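Local coordinates for protein esterase LipW (Mycobacterium marinum, PDB 3QH4) that probably hydrolyses ester bonds, as an alpha/beta-hydrolase-fold esterase with strict substrate selectivity, at residues A[76-81]-A[103-108]; A[112-117]-A[302-307]; A[130-135]-A[228-233]. One frame throughout, in Å; residues are numbered along the deposited sequence.

Contacts 1 and 2 share helix 105-115, their centres 11 Å apart on the same side of the chain's centre. Contact 1 joins the start of that helix to strand 72-79 of the mixed sheet, and contact 2 joins its end to helix 298-315; Q107 and Q307 connect the two sites through a probable hydrogen bond. Contact 3, 130-135 with 228-233, lies across the molecule, with centres about 27 Å from contact 1 and 32 Å from contact 2, and ties two surface loops. Along the chain contact 1 closes first; contact 2 brings C-terminal helix 298-315 back to helix 105-115 across 184 intervening residues, and contact 3 forms within that span.

Contact 1: A[76-81]-A[103-108]; sequences RIYRAA and TDHRQC
In the alpha/beta hydrolase core, strand 72-79 packs against the first turn of helix 105-115, and Y78, reaching from strand to helix, carries most of this contact. Its OH meets H105 ND1 at 2.8 Å in a hydrogen bond whose donor could be either group. The nitrogen lies near the plane of the phenol ring, at its edge, yet the two rings meet at a slant, planes 45° and centroids 5.4 Å apart. C108 CB, by contrast, sits off-centre over one face of the phenol, on the CZ/CE1 side, 3.3 Å from Y78 CZ and 3.5 Å from the centroid of the Y78 ring. That last vector is 20° off the ring normal, the evidence for a CH-pi contact; C108 SG lies more obliquely, 4.5 Å from the centroid of the Y78 ring. With CG of Y78 anti to its carbonyl carbon (chi1 -57°), the phenol passes C108, which takes one face, and brings its OH to H105 ND1. R76 passes across the imidazole at about a right angle, its CD 3.7 Å from H105 ND1, while its guanidinium forms salt bridges with D62 and D102. H105 NE2 bonds T53 OG1 on helix 31-56, so both imidazole nitrogens are engaged and the ring's rotation should be fixed. Strand 118-122 lies beside Y78 and C108 through V119 and S121, and helix 31-56 packs on H105, so the contact is buried between sheet and helices.

Contact 2: A[112-117]-A[302-307]; sequences ARRARC and RLFAMQ
R114 on helix 105-115 lays its flat end against the backbone and CB of F304 and A305 on helix 298-315, and the contact rests on van der Waals packing without a hydrogen bond across the two segments. The evidence is positional: F304 CB lies 3.4 Å above the guanidinium plane, over its centre, and is 3.5 Å from R114 CZ. The F304 ring itself is turned 50° from that plane and is met only obliquely, by R114 NH2 at 4.0 Å from F304 CD2, so this is not a parallel cation-pi stack. Along the same arm, R114 CD lies 3.4 Å from F304 O, and R114 NH1 reaches the CB of A305 at 3.7 Å. The arm gets there because CG is anti to the carbonyl carbon (chi1 -66°) and the chain runs extended from CG to NE.

Polar interactions fix the guanidinium from outside the pair. R114 NE forms a salt bridge with E110 one turn earlier on its own helix, and R114 NH2 bonds Q301 OE1 on the opposing helix; together these should hold the plane in its rotation above F304 CB. E110 OE1 takes both R114 NE and R113 NH2, while its OE2 pairs with R106.

Further along, A115 packs on L311, extending the interface beyond R114. L303, pointing away from helix 105-115, and Q307 touch strand 189-193; Q307 OE1 also bonds Q107 NE2. The arrangement is helix-against-helix packing in the alpha/beta hydrolase fold, where the C-terminal helix lies beside an early core helix.

Contact 3: A[130-135]-A[228-233]; sequences HPYPAA and AGQTPS
Q230 holds the backbone of Y132 through a single, nearly straight hydrogen bond: Q230 NE2 lies 2.9 Å from Y132 O, with an N-H...O angle of 171°. The oxygen falls in the amide plane of Q230, whereas the donor is tilted 34° from the carbonyl plane of Y132. The same carboxamide also touches the phenol, since Q230 OE1 lies in plane at the ring edge, 3.6 Å from Y132 CD2. Beside this polar pair is a small apolar one, in which the A228 methyl CB packs 3.6 Å from P131 CG.

What positions these groups lies one shell out. Q230 NE2 bonds L227 O as well, so the nitrogen links the end of helix 216-227 to the 130-135 loop. The peptide between Y132 and P133 is cis, and P133 CB sits 3.7 Å above the Y132 ring, over its centre. CG of Y132 lies anti to the backbone N (chi1 170°), laying the phenol's CD2 edge alongside the Q230 amide before the side chain goes on to E235 and S236. A backbone hydrogen bond between Y132 and Y226 adds a second tie, while A134 N bonds P131 O at 2.9 Å where helix 134-148 starts.

This is a surface contact between two loops, one leading into helix 134-148 with P133 at its N-cap position and the other leaving helix 216-227, a join between connecting segments around an alpha/beta hydrolase core.

Contact 1: A[76-81]-A[103-108]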
ATOM      1  N   ARG A  76      -9.562  -6.874   8.045  1.00  7.39           N
ATOM      2  CA  ARG A  76      -9.706  -6.102   9.279  1.00  7.31           C
ATOM      3  C   ARG A  76     -10.499  -4.850   8.947  1.00  8.14           C
ATOM      4  O   ARG A  76     -10.160  -4.111   8.026  1.00  7.22           O
ATOM      5  CB  ARG A  76      -8.346  -5.748   9.885  1.00  7.32           C
ATOM      6  CG  ARG A  76      -8.478  -4.938  11.202  1.00  6.61           C
ATOM      7  CD  ARG A  76      -7.193  -4.989  12.017  1.00  7.43           C
ATOM      8  NE  ARG A  76      -6.890  -6.352  12.470  1.00  8.59           N
ATOM      9  CZ  ARG A  76      -5.702  -6.756  12.907  1.00  9.78           C
ATOM     10  NH1 ARG A  76      -4.660  -5.916  12.954  1.00  8.94           N
ATOM     11  NH2 ARG A  76      -5.559  -8.028  13.310  1.00 13.86           N
ATOM     12  N   ILE A  77     -11.558  -4.616   9.710  1.00  8.06           N
ATOM     13  CA  ILE A  77     -12.428  -3.489   9.416  1.00  8.25           C
ATOM     14  C   ILE A  77     -12.253  -2.424  10.493  1.00  8.43           C
ATOM     15  O   ILE A  77     -12.418  -2.709  11.692  1.00  8.30           O
ATOM     16  CB  ILE A  77     -13.902  -3.924   9.295  1.00  9.01           C
ATOM     17  CG1 ILE A  77     -14.027  -5.083   8.298  1.00 10.33           C
ATOM     18  CG2 ILE A  77     -14.786  -2.743   8.828  1.00  9.09           C
ATOM     19  CD1 ILE A  77     -15.410  -5.730   8.276  1.00 15.90           C
ATOM     20  N   TYR A  78     -11.951  -1.206  10.039  1.00  8.51           N
ATOM     21  CA  TYR A  78     -11.745  -0.053  10.918  1.00  8.61           C
ATOM     22  C   TYR A  78     -12.905   0.890  10.713  1.00  9.59           C
ATOM     23  O   TYR A  78     -13.252   1.189   9.574  1.00  9.82           O
ATOM     24  CB  TYR A  78     -10.434   0.661  10.538  1.00  7.89           C
ATOM     25  CG  TYR A  78      -9.196  -0.202  10.584  1.00  7.80           C
ATOM     26  CD1 TYR A  78      -8.913  -1.109   9.555  1.00  6.91           C
ATOM     27  CD2 TYR A  78      -8.286  -0.076  11.630  1.00  7.12           C
ATOM     28  CE1 TYR A  78      -7.766  -1.876   9.587  1.00  6.68           C
ATOM     29  CE2 TYR A  78      -7.132  -0.827  11.680  1.00  7.30           C
ATOM     30  CZ  TYR A  78      -6.881  -1.728  10.649  1.00  5.85           C
ATOM     31  OH  TYR A  78      -5.744  -2.460  10.694  1.00  5.66           O
ATOM     32  N   ARG A  79     -13.564   1.329  11.798  1.00 10.22           N
ATOM     33  CA  ARG A  79     -14.691   2.236  11.620  1.00 11.40           C
ATOM     34  C   ARG A  79     -14.477   3.487  12.491  1.00 12.76           C
ATOM     35  O   ARG A  79     -14.367   3.401  13.730  1.00 13.84           O
ATOM     36  CB  ARG A  79     -16.030   1.552  11.918  1.00 11.70           C
ATOM     37  CG  ARG A  79     -16.367   0.358  10.989  1.00 11.57           C
ATOM     38  CD  ARG A  79     -17.657  -0.271  11.429  1.00 12.78           C
ATOM     39  NE  ARG A  79     -18.251  -1.177  10.455  1.00 14.24           N
ATOM     40  CZ  ARG A  79     -18.086  -2.497  10.466  1.00 15.40           C
ATOM     41  NH1 ARG A  79     -17.306  -3.071  11.383  1.00 15.14           N
ATOM     42  NH2 ARG A  79     -18.688  -3.250   9.542  1.00 15.41           N
ATOM     43  N   ALA A  80     -14.411   4.643  11.843  1.00 12.13           N
ATOM     44  CA  ALA A  80     -14.258   5.921  12.541  1.00 14.39           C
ATOM     45  C   ALA A  80     -15.250   6.975  12.038  1.00 16.16           C
ATOM     46  O   ALA A  80     -14.933   8.199  11.983  1.00 18.05           O
ATOM     47  CB  ALA A  80     -12.842   6.424  12.418  1.00 13.39           C
ATOM     48  N   ALA A  81     -16.416   6.503  11.617  1.00 16.23           N
ATOM     49  CA  ALA A  81     -17.501   7.389  11.200  1.00 16.95           C
ATOM     50  C   ALA A  81     -18.818   6.659  11.359  1.00 17.97           C
ATOM     51  O   ALA A  81     -18.848   5.425  11.293  1.00 17.97           O
ATOM     52  CB  ALA A  81     -17.310   7.827   9.744  1.00 15.77           C
ATOM     53  N   THR A 103       0.454  -5.504   9.731  1.00  7.16           N
ATOM     54  CA  THR A 103       1.625  -4.844   9.128  1.00  6.50           C
ATOM     55  C   THR A 103       1.448  -3.330   9.057  1.00  5.45           C
ATOM     56  O   THR A 103       2.286  -2.566   9.581  1.00  6.96           O
ATOM     57  CB  THR A 103       1.905  -5.395   7.746  1.00  5.87           C
ATOM     58  OG1 THR A 103       2.098  -6.829   7.843  1.00  6.02           O
ATOM     59  CG2 THR A 103       3.142  -4.676   7.136  1.00  7.45           C
ATOM     60  N   ASP A 104       0.362  -2.909   8.409  1.00  6.02           N
ATOM     61  CA  ASP A 104       0.052  -1.500   8.201  1.00  5.51           C
ATOM     62  C   ASP A 104      -1.137  -1.094   9.070  1.00  5.70           C
ATOM     63  O   ASP A 104      -1.932  -0.215   8.709  1.00  5.80           O
ATOM     64  CB  ASP A 104      -0.288  -1.258   6.722  1.00  5.32           C
ATOM     65  CG  ASP A 104       0.951  -1.223   5.835  1.00  7.81           C
ATOM     66  OD1 ASP A 104       2.086  -1.203   6.364  1.00  9.87           O
ATOM     67  OD2 ASP A 104       0.757  -1.138   4.610  1.00  6.54           O
ATOM     68  N   HIS A 105      -1.267  -1.748  10.224  1.00  5.09           N
ATOM     69  CA  HIS A 105      -2.365  -1.403  11.166  1.00  5.84           C
ATOM     70  C   HIS A 105      -2.345   0.100  11.537  1.00  5.17           C
ATOM     71  O   HIS A 105      -3.392   0.735  11.531  1.00  6.61           O
ATOM     72  CB  HIS A 105      -2.226  -2.309  12.390  1.00  5.57           C
ATOM     73  CG  HIS A 105      -3.298  -2.156  13.429  1.00  7.36           C
ATOM     74  ND1 HIS A 105      -4.601  -2.577  13.239  1.00  6.71           N
ATOM     75  CD2 HIS A 105      -3.228  -1.715  14.706  1.00  7.37           C
ATOM     76  CE1 HIS A 105      -5.297  -2.351  14.341  1.00  7.07           C
ATOM     77  NE2 HIS A 105      -4.485  -1.844  15.253  1.00  7.71           N
ATOM     78  N   ARG A 106      -1.168   0.649  11.825  1.00  6.51           N
ATOM     79  CA  ARG A 106      -1.076   2.067  12.191  1.00  6.42           C
ATOM     80  C   ARG A 106      -1.600   2.936  11.040  1.00  6.37           C
ATOM     81  O   ARG A 106      -2.386   3.850  11.262  1.00  6.44           O
ATOM     82  CB  ARG A 106       0.356   2.460  12.549  1.00  6.51           C
ATOM     83  CG  ARG A 106       0.508   3.939  12.954  1.00  5.40           C
ATOM     84  CD  ARG A 106      -0.284   4.309  14.211  1.00  7.14           C
ATOM     85  NE  ARG A 106       0.025   5.683  14.652  1.00  8.37           N
ATOM     86  CZ  ARG A 106       1.068   6.025  15.404  1.00  9.01           C
ATOM     87  NH1 ARG A 106       1.969   5.107  15.802  1.00  8.88           N
ATOM     88  NH2 ARG A 106       1.234   7.311  15.734  1.00 10.25           N
ATOM     89  N   GLN A 107      -1.140   2.657   9.812  1.00  5.13           N
ATOM     90  CA  GLN A 107      -1.597   3.409   8.653  1.00  5.49           C
ATOM     91  C   GLN A 107      -3.123   3.390   8.536  1.00  5.59           C
ATOM     92  O   GLN A 107      -3.741   4.422   8.240  1.00  5.77           O
ATOM     93  CB  GLN A 107      -0.915   2.852   7.388  1.00  5.60           C
ATOM     94  CG  GLN A 107      -1.491   3.310   5.998  1.00  7.53           C
ATOM     95  CD  GLN A 107      -1.137   4.774   5.645  1.00  6.93           C
ATOM     96  OE1 GLN A 107      -0.215   5.026   4.858  1.00 10.43           O
ATOM     97  NE2 GLN A 107      -1.890   5.719   6.192  1.00  9.39           N
ATOM     98  N   CYS A 108      -3.725   2.213   8.765  1.00  5.24           N
ATOM     99  CA  CYS A 108      -5.176   2.055   8.635  1.00  5.41           C
ATOM    100  C   CYS A 108      -5.881   2.884   9.699  1.00  4.94           C
ATOM    101  O   CYS A 108      -6.894   3.533   9.398  1.00  6.19           O
ATOM    102  CB  CYS A 108      -5.595   0.573   8.717  1.00  4.83           C
ATOM    103  SG  CYS A 108      -5.117  -0.348   7.222  1.00  6.79           S
TER

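Contact 2: A[112-117]-A[302-307]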
ATOM      1  N   ALA A 112      -8.535   5.945   8.848  1.00  6.78           N
ATOM      2  CA  ALA A 112      -9.924   5.905   9.323  1.00  8.02           C
ATOM      3  C   ALA A 112     -10.250   7.155  10.131  1.00  7.84           C
ATOM      4  O   ALA A 112     -11.259   7.812   9.903  1.00  8.20           O
ATOM      5  CB  ALA A 112     -10.162   4.643  10.171  1.00  7.44           C
ATOM      6  N   ARG A 113      -9.382   7.476  11.082  1.00  7.71           N
ATOM      7  CA  ARG A 113      -9.638   8.551  12.029  1.00  8.47           C
ATOM      8  C   ARG A 113      -9.583   9.916  11.333  1.00  8.39           C
ATOM      9  O   ARG A 113     -10.501  10.759  11.478  1.00  8.74           O
ATOM     10  CB  ARG A 113      -8.607   8.508  13.152  1.00  8.73           C
ATOM     11  CG  ARG A 113      -8.722   9.696  14.109  1.00 11.57           C
ATOM     12  CD  ARG A 113      -7.797   9.515  15.297  1.00 13.63           C
ATOM     13  NE  ARG A 113      -6.390   9.638  14.929  1.00 12.42           N
ATOM     14  CZ  ARG A 113      -5.713  10.778  14.882  1.00 13.82           C
ATOM     15  NH1 ARG A 113      -6.331  11.941  15.148  1.00 14.89           N
ATOM     16  NH2 ARG A 113      -4.430  10.766  14.531  1.00 11.18           N
ATOM     17  N   ARG A 114      -8.522  10.123  10.561  1.00  7.41           N
ATOM     18  CA  ARG A 114      -8.306  11.436   9.968  1.00  7.34           C
ATOM     19  C   ARG A 114      -9.231  11.760   8.802  1.00  7.31           C
ATOM     20  O   ARG A 114      -9.623  12.933   8.618  1.00  8.05           O
ATOM     21  CB  ARG A 114      -6.845  11.604   9.555  1.00  5.45           C
ATOM     22  CG  ARG A 114      -5.868  11.623  10.764  1.00  5.69           C
ATOM     23  CD  ARG A 114      -4.462  11.748  10.228  1.00  5.73           C
ATOM     24  NE  ARG A 114      -3.458  11.353  11.209  1.00  5.74           N
ATOM     25  CZ  ARG A 114      -2.497  12.154  11.657  1.00  7.51           C
ATOM     26  NH1 ARG A 114      -2.432  13.423  11.250  1.00  7.42           N
ATOM     27  NH2 ARG A 114      -1.584  11.677  12.510  1.00  8.48           N
ATOM     28  N   ALA A 115      -9.586  10.743   8.019  1.00  8.54           N
ATOM     29  CA  ALA A 115     -10.503  10.942   6.894  1.00  9.69           C
ATOM     30  C   ALA A 115     -11.960  10.743   7.300  1.00 11.13           C
ATOM     31  O   ALA A 115     -12.836  10.917   6.463  1.00 12.53           O
ATOM     32  CB  ALA A 115     -10.159   9.977   5.764  1.00  9.08           C
ATOM     33  N   ARG A 116     -12.205  10.337   8.552  1.00 10.96           N
ATOM     34  CA  ARG A 116     -13.570  10.050   9.047  1.00 10.78           C
ATOM     35  C   ARG A 116     -14.263   9.028   8.154  1.00  9.77           C
ATOM     36  O   ARG A 116     -15.245   9.328   7.503  1.00 10.26           O
ATOM     37  CB  ARG A 116     -14.413  11.342   9.190  1.00 11.29           C
ATOM     38  CG  ARG A 116     -13.730  12.364  10.111  1.00 14.01           C
ATOM     39  CD  ARG A 116     -14.544  13.675  10.325  1.00 20.45           C
ATOM     40  NE  ARG A 116     -14.752  14.437   9.089  1.00 23.42           N
ATOM     41  CZ  ARG A 116     -13.807  15.046   8.361  1.00 27.80           C
ATOM     42  NH1 ARG A 116     -12.509  15.018   8.701  1.00 28.49           N
ATOM     43  NH2 ARG A 116     -14.174  15.700   7.260  1.00 31.29           N
ATOM     44  N   CYS A 117     -13.762   7.800   8.169  1.00  9.01           N
ATOM     45  CA  CYS A 117     -14.257   6.783   7.263  1.00  8.06           C
ATOM     46  C   CYS A 117     -14.040   5.404   7.851  1.00  7.80           C
ATOM     47  O   CYS A 117     -13.493   5.240   8.959  1.00  7.14           O
ATOM     48  CB  CYS A 117     -13.562   6.873   5.879  1.00  7.60           C
ATOM     49  SG  CYS A 117     -11.758   6.424   5.932  1.00  7.83           S
ATOM     50  N   ARG A 302       3.042  14.437   8.909  1.00  5.78           N
ATOM     51  CA  ARG A 302       2.594  15.230   7.753  1.00  5.79           C
ATOM     52  C   ARG A 302       2.035  14.329   6.648  1.00  5.03           C
ATOM     53  O   ARG A 302       1.070  14.701   5.983  1.00  4.95           O
ATOM     54  CB  ARG A 302       3.730  16.114   7.222  1.00  6.06           C
ATOM     55  CG  ARG A 302       3.988  17.357   8.103  1.00  9.34           C
ATOM     56  CD  ARG A 302       4.901  18.367   7.364  1.00 14.01           C
ATOM     57  NE  ARG A 302       6.286  17.916   7.355  1.00 22.02           N
ATOM     58  CZ  ARG A 302       7.193  18.275   8.269  1.00 24.70           C
ATOM     59  NH1 ARG A 302       8.429  17.790   8.204  1.00 26.84           N
ATOM     60  NH2 ARG A 302       6.854  19.098   9.262  1.00 23.87           N
ATOM     61  N   LEU A 303       2.656  13.161   6.437  1.00  4.04           N
ATOM     62  CA  LEU A 303       2.091  12.174   5.502  1.00  3.85           C
ATOM     63  C   LEU A 303       0.662  11.782   5.911  1.00  4.84           C
ATOM     64  O   LEU A 303      -0.255  11.867   5.088  1.00  4.42           O
ATOM     65  CB  LEU A 303       3.002  10.906   5.412  1.00  3.37           C
ATOM     66  CG  LEU A 303       2.295   9.794   4.598  1.00  4.60           C
ATOM     67  CD1 LEU A 303       2.318  10.093   3.117  1.00  4.35           C
ATOM     68  CD2 LEU A 303       2.968   8.435   4.905  1.00  4.16           C
ATOM     69  N   PHE A 304       0.485  11.348   7.165  1.00  4.73           N
ATOM     70  CA  PHE A 304      -0.837  10.927   7.657  1.00  4.70           C
ATOM     71  C   PHE A 304      -1.871  12.059   7.494  1.00  5.26           C
ATOM     72  O   PHE A 304      -3.002  11.821   7.108  1.00  4.76           O
ATOM     73  CB  PHE A 304      -0.782  10.460   9.113  1.00  5.63           C
ATOM     74  CG  PHE A 304       0.117   9.242   9.357  1.00  5.94           C
ATOM     75  CD1 PHE A 304       0.234   8.211   8.417  1.00  4.77           C
ATOM     76  CD2 PHE A 304       0.818   9.130  10.553  1.00  5.71           C
ATOM     77  CE1 PHE A 304       1.070   7.102   8.674  1.00  4.65           C
ATOM     78  CE2 PHE A 304       1.646   8.037  10.825  1.00  4.49           C
ATOM     79  CZ  PHE A 304       1.752   6.998   9.890  1.00  5.28           C
ATOM     80  N   ALA A 305      -1.465  13.287   7.795  1.00  5.23           N
ATOM     81  CA  ALA A 305      -2.396  14.416   7.763  1.00  4.43           C
ATOM     82  C   ALA A 305      -2.796  14.657   6.314  1.00  5.44           C
ATOM     83  O   ALA A 305      -3.974  14.934   6.036  1.00  6.15           O
ATOM     84  CB  ALA A 305      -1.759  15.646   8.381  1.00  5.30           C
ATOM     85  N   MET A 306      -1.815  14.530   5.405  1.00  5.27           N
ATOM     86  CA  MET A 306      -2.033  14.771   3.986  1.00  5.09           C
ATOM     87  C   MET A 306      -2.999  13.738   3.411  1.00  5.64           C
ATOM     88  O   MET A 306      -3.910  14.066   2.634  1.00  6.33           O
ATOM     89  CB  MET A 306      -0.689  14.736   3.244  1.00  4.28           C
ATOM     90  CG  MET A 306      -0.791  15.036   1.772  1.00  6.60           C
ATOM     91  SD  MET A 306       0.819  14.911   0.968  1.00  6.41           S
ATOM     92  CE  MET A 306       1.723  16.156   1.892  1.00  7.64           C
ATOM     93  N   GLN A 307      -2.792  12.489   3.793  1.00  4.61           N
ATOM     94  CA  GLN A 307      -3.654  11.396   3.364  1.00  4.89           C
ATOM     95  C   GLN A 307      -5.057  11.601   3.888  1.00  5.60           C
ATOM     96  O   GLN A 307      -6.018  11.393   3.157  1.00  6.55           O
ATOM     97  CB  GLN A 307      -3.111  10.072   3.896  1.00  3.98           C
ATOM     98  CG  GLN A 307      -1.778   9.650   3.288  1.00  4.55           C
ATOM     99  CD  GLN A 307      -1.214   8.434   4.028  1.00  7.38           C
ATOM    100  OE1 GLN A 307      -1.343   8.345   5.256  1.00  6.35           O
ATOM    101  NE2 GLN A 307      -0.563   7.526   3.304  1.00  6.22           N
TER

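Contact 3: A[130-135]-A[228-233]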
ATOM      1  N   HIS A 130       2.139 -17.858  -3.605  1.00  9.86           N
ATOM      2  CA  HIS A 130       0.948 -17.473  -4.333  1.00  9.40           C
ATOM      3  C   HIS A 130       1.246 -16.236  -5.177  1.00  8.41           C
ATOM      4  O   HIS A 130       0.913 -15.124  -4.792  1.00  9.20           O
ATOM      5  CB  HIS A 130      -0.205 -17.195  -3.359  1.00  9.04           C
ATOM      6  CG  HIS A 130      -0.493 -18.333  -2.438  1.00 10.76           C
ATOM      7  ND1 HIS A 130      -1.129 -19.482  -2.860  1.00 14.03           N
ATOM      8  CD2 HIS A 130      -0.198 -18.527  -1.131  1.00 13.09           C
ATOM      9  CE1 HIS A 130      -1.228 -20.329  -1.850  1.00 13.69           C
ATOM     10  NE2 HIS A 130      -0.676 -19.775  -0.788  1.00 13.06           N
ATOM     11  N   PRO A 131       1.878 -16.441  -6.332  1.00  8.95           N
ATOM     12  CA  PRO A 131       2.242 -15.307  -7.171  1.00  8.37           C
ATOM     13  C   PRO A 131       1.048 -14.658  -7.862  1.00  6.90           C
ATOM     14  O   PRO A 131      -0.122 -15.090  -7.708  1.00  7.12           O
ATOM     15  CB  PRO A 131       3.215 -15.915  -8.201  1.00  9.57           C
ATOM     16  CG  PRO A 131       3.133 -17.360  -8.089  1.00 11.22           C
ATOM     17  CD  PRO A 131       2.334 -17.738  -6.878  1.00  9.20           C
ATOM     18  N   TYR A 132       1.324 -13.604  -8.615  1.00  5.18           N
ATOM     19  CA  TYR A 132       0.303 -12.959  -9.449  1.00  5.12           C
ATOM     20  C   TYR A 132      -0.490 -14.046 -10.204  1.00  6.22           C
ATOM     21  O   TYR A 132       0.114 -14.997 -10.723  1.00  6.90           O
ATOM     22  CB  TYR A 132       0.998 -12.045 -10.442  1.00  5.44           C
ATOM     23  CG  TYR A 132       0.068 -11.519 -11.479  1.00  6.03           C
ATOM     24  CD1 TYR A 132      -0.732 -10.404 -11.209  1.00  5.95           C
ATOM     25  CD2 TYR A 132      -0.099 -12.188 -12.701  1.00  7.97           C
ATOM     26  CE1 TYR A 132      -1.661  -9.954 -12.165  1.00  9.86           C
ATOM     27  CE2 TYR A 132      -0.974 -11.723 -13.657  1.00  9.58           C
ATOM     28  CZ  TYR A 132      -1.750 -10.606 -13.391  1.00 10.80           C
ATOM     29  OH  TYR A 132      -2.659 -10.161 -14.360  1.00 12.79           O
ATOM     30  N   PRO A 133      -1.831 -13.934 -10.256  1.00  6.74           N
ATOM     31  CA  PRO A 133      -2.685 -12.863  -9.741  1.00  6.74           C
ATOM     32  C   PRO A 133      -3.364 -13.156  -8.390  1.00  5.96           C
ATOM     33  O   PRO A 133      -4.442 -12.641  -8.161  1.00  5.47           O
ATOM     34  CB  PRO A 133      -3.767 -12.782 -10.833  1.00  8.15           C
ATOM     35  CG  PRO A 133      -3.986 -14.279 -11.183  1.00  7.08           C
ATOM     36  CD  PRO A 133      -2.601 -14.889 -11.098  1.00  7.68           C
ATOM     37  N   ALA A 134      -2.769 -13.949  -7.499  1.00  4.38           N
ATOM     38  CA  ALA A 134      -3.507 -14.387  -6.310  1.00  5.25           C
ATOM     39  C   ALA A 134      -3.950 -13.230  -5.396  1.00  4.60           C
ATOM     40  O   ALA A 134      -5.120 -13.117  -5.038  1.00  5.60           O
ATOM     41  CB  ALA A 134      -2.693 -15.445  -5.516  1.00  4.07           C
ATOM     42  N   ALA A 135      -3.008 -12.359  -5.030  1.00  4.81           N
ATOM     43  CA  ALA A 135      -3.326 -11.224  -4.154  1.00  4.52           C
ATOM     44  C   ALA A 135      -4.323 -10.282  -4.819  1.00  4.57           C
ATOM     45  O   ALA A 135      -5.224  -9.760  -4.160  1.00  5.44           O
ATOM     46  CB  ALA A 135      -2.051 -10.451  -3.764  1.00  3.48           C
ATOM     47  N   ALA A 228       6.671 -14.868 -10.990  1.00  8.26           N
ATOM     48  CA  ALA A 228       6.947 -16.315 -11.093  1.00  8.94           C
ATOM     49  C   ALA A 228       6.999 -16.774 -12.566  1.00 10.11           C
ATOM     50  O   ALA A 228       6.287 -17.718 -12.973  1.00 10.46           O
ATOM     51  CB  ALA A 228       5.930 -17.120 -10.286  1.00  8.63           C
ATOM     52  N   GLY A 229       7.834 -16.092 -13.360  1.00  9.18           N
ATOM     53  CA  GLY A 229       8.062 -16.453 -14.767  1.00  9.71           C
ATOM     54  C   GLY A 229       7.033 -15.969 -15.769  1.00 10.09           C
ATOM     55  O   GLY A 229       7.159 -16.228 -16.975  1.00 10.86           O
ATOM     56  N   GLN A 230       5.974 -15.326 -15.282  1.00  9.30           N
ATOM     57  CA  GLN A 230       4.946 -14.761 -16.162  1.00  9.72           C
ATOM     58  C   GLN A 230       5.447 -13.502 -16.798  1.00 10.79           C
ATOM     59  O   GLN A 230       6.189 -12.721 -16.174  1.00 10.71           O
ATOM     60  CB  GLN A 230       3.659 -14.475 -15.411  1.00 10.54           C
ATOM     61  CG  GLN A 230       3.018 -15.775 -14.897  1.00 11.97           C
ATOM     62  CD  GLN A 230       1.878 -15.478 -13.965  1.00 16.22           C
ATOM     63  OE1 GLN A 230       0.749 -15.203 -14.416  1.00 18.22           O
ATOM     64  NE2 GLN A 230       2.173 -15.445 -12.655  1.00 14.49           N
ATOM     65  N   THR A 231       5.072 -13.314 -18.052  1.00  9.63           N
ATOM     66  CA  THR A 231       5.545 -12.138 -18.761  1.00 10.83           C
ATOM     67  C   THR A 231       4.811 -10.914 -18.191  1.00  9.40           C
ATOM     68  O   THR A 231       3.577 -10.945 -18.038  1.00 10.73           O
ATOM     69  CB  THR A 231       5.329 -12.288 -20.267  1.00 11.25           C
ATOM     70  OG1 THR A 231       5.997 -13.489 -20.699  1.00 13.29           O
ATOM     71  CG2 THR A 231       5.972 -11.114 -21.001  1.00 11.21           C
ATOM     72  N   PRO A 232       5.550  -9.844 -17.851  1.00  9.51           N
ATOM     73  CA  PRO A 232       4.840  -8.673 -17.324  1.00  8.24           C
ATOM     74  C   PRO A 232       3.888  -8.086 -18.338  1.00  8.89           C
ATOM     75  O   PRO A 232       4.156  -8.146 -19.537  1.00  8.26           O
ATOM     76  CB  PRO A 232       5.942  -7.653 -17.041  1.00  8.83           C
ATOM     77  CG  PRO A 232       7.188  -8.211 -17.532  1.00 10.59           C
ATOM     78  CD  PRO A 232       7.014  -9.675 -17.842  1.00  8.93           C
ATOM     79  N   SER A 233       2.800  -7.508 -17.846  1.00  8.46           N
ATOM     80  CA  SER A 233       1.776  -6.908 -18.689  1.00  9.19           C
ATOM     81  C   SER A 233       1.145  -5.767 -17.901  1.00  9.06           C
ATOM     82  O   SER A 233       1.435  -5.617 -16.716  1.00  8.23           O
ATOM     83  CB  SER A 233       0.707  -7.956 -18.989  1.00 10.13           C
ATOM     84  OG  SER A 233       0.020  -8.237 -17.794  1.00 12.11           O
TER